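Local coordinates for protein fructosyl amine: oxygen oxidoreductase (Aspergillus fumigatus, PDB 3DJE) that oxidises fructosyl amino acids with FAD and oxygen, splitting off the oxidised sugar and freeing the amine, at residues K132-E136 with G137-G141. Sequence-based numbering, arbitrary orientation.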
# COMPACT_ATOMS: atom_id res chain seq x y z
N LYS A 132 2.28 3.37 28.98
CA LYS A 132 1.15 4.23 29.32
C LYS A 132 0.32 4.65 28.10
O LYS A 132 -0.68 5.37 28.24
CB LYS A 132 1.64 5.47 30.08
CG LYS A 132 1.96 5.21 31.56
CD LYS A 132 2.89 6.28 32.13
CE LYS A 132 3.32 5.97 33.58
NZ LYS A 132 2.42 6.60 34.60
N LEU A 133 0.74 4.22 26.91
CA LEU A 133 -0.04 4.52 25.70
C LEU A 133 -1.33 3.70 25.60
O LEU A 133 -2.19 3.94 24.74
CB LEU A 133 0.81 4.32 24.43
CG LEU A 133 1.99 5.27 24.24
CD1 LEU A 133 2.81 4.86 23.02
CD2 LEU A 133 1.53 6.72 24.14
N ALA A 134 -1.45 2.70 26.47
CA ALA A 134 -2.60 1.80 26.50
C ALA A 134 -2.93 1.48 27.95
O ALA A 134 -2.09 1.67 28.83
CB ALA A 134 -2.30 0.53 25.73
N PRO A 135 -4.16 0.98 28.20
CA PRO A 135 -4.50 0.53 29.54
C PRO A 135 -3.53 -0.51 30.09
O PRO A 135 -2.89 -1.24 29.34
CB PRO A 135 -5.88 -0.10 29.37
CG PRO A 135 -6.48 0.62 28.24
CD PRO A 135 -5.32 0.88 27.29
N GLU A 136 -3.45 -0.57 31.42
CA GLU A 136 -2.59 -1.54 32.08
C GLU A 136 -2.97 -2.95 31.64
O GLU A 136 -4.15 -3.31 31.64
CB GLU A 136 -2.72 -1.40 33.60
CG GLU A 136 -1.42 -1.62 34.34
CD GLU A 136 -1.51 -1.17 35.79
OE1 GLU A 136 -2.22 -0.18 36.07
OE2 GLU A 136 -0.86 -1.82 36.64
N GLY A 137 -1.97 -3.72 31.23
CA GLY A 137 -2.19 -5.09 30.78
C GLY A 137 -2.08 -5.27 29.28
O GLY A 137 -2.01 -6.41 28.78
N VAL A 138 -2.08 -4.16 28.54
CA VAL A 138 -1.96 -4.23 27.08
C VAL A 138 -0.49 -4.18 26.65
O VAL A 138 0.03 -5.13 26.09
CB VAL A 138 -2.77 -3.13 26.35
CG1 VAL A 138 -2.49 -3.18 24.85
CG2 VAL A 138 -4.27 -3.27 26.61
N LEU A 139 0.17 -3.06 26.92
CA LEU A 139 1.56 -2.91 26.51
C LEU A 139 2.48 -3.27 27.67
O LEU A 139 3.02 -2.39 28.36
CB LEU A 139 1.82 -1.50 25.99
CG LEU A 139 1.01 -1.11 24.74
CD1 LEU A 139 1.22 0.37 24.42
CD2 LEU A 139 1.35 -1.98 23.51
N GLN A 140 2.67 -4.57 27.85
CA GLN A 140 3.39 -5.12 29.01
C GLN A 140 4.90 -5.17 28.83
O GLN A 140 5.64 -5.42 29.79
CB GLN A 140 2.89 -6.53 29.30
CG GLN A 140 1.43 -6.61 29.73
CD GLN A 140 1.05 -7.98 30.22
OE1 GLN A 140 1.88 -8.71 30.77
NE2 GLN A 140 -0.21 -8.36 30.01
N GLY A 141 5.37 -4.94 27.61
CA GLY A 141 6.77 -5.13 27.26
C GLY A 141 7.72 -4.05 27.75
O GLY A 141 7.30 -3.03 28.30
O HOH W 1 -0.16 -0.88 28.73
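A134 touches both V138 and L139 with its methyl group. Its CB lies 3.7 Å from V138 CB and 3.8 Å from L139 CD1. L133 joins at its CB, 4.0 Å from L139 CD1, so this one methyl of L139 meets two neighbouring residues. L139 CG is anti to its own carbonyl carbon, which brings the branch back to the earlier residues. V138 has CG1 anti to its backbone N (chi1 175°). CG1 stays near A134 CB, and CG2 faces P135, 4.3 Å from the ring atom CD.

The chain folds back through a type II beta turn, P135-E136-G137-V138. V138 N donates to P135 O at 3.1 Å. G137 takes the third position with a positive phi of 106°. There a side chain would press on the carbonyl O of E136, a geometry that glycine meets without strain. P135 O has a second partner, a water 2.8 Å away. The water donates to P135 O and accepts from L139 N, at 2.9 Å, and so links the start of the turn to the residue just after it.

The amide of Q140 reaches back to the turn. NE2 donates to G137 O at 2.9 Å with a nearly straight N-H...O angle of 175°. It comes from above the carbonyl plane, while the oxygen lies in the plane of the amide.

This loop runs between helix 127-131 and strand 147-151, away from the FAD and ligand pockets. P135 and V138 pack on L250 of helix 248-251. V138 O accepts from Q323 NE2, and L139 rests on M321.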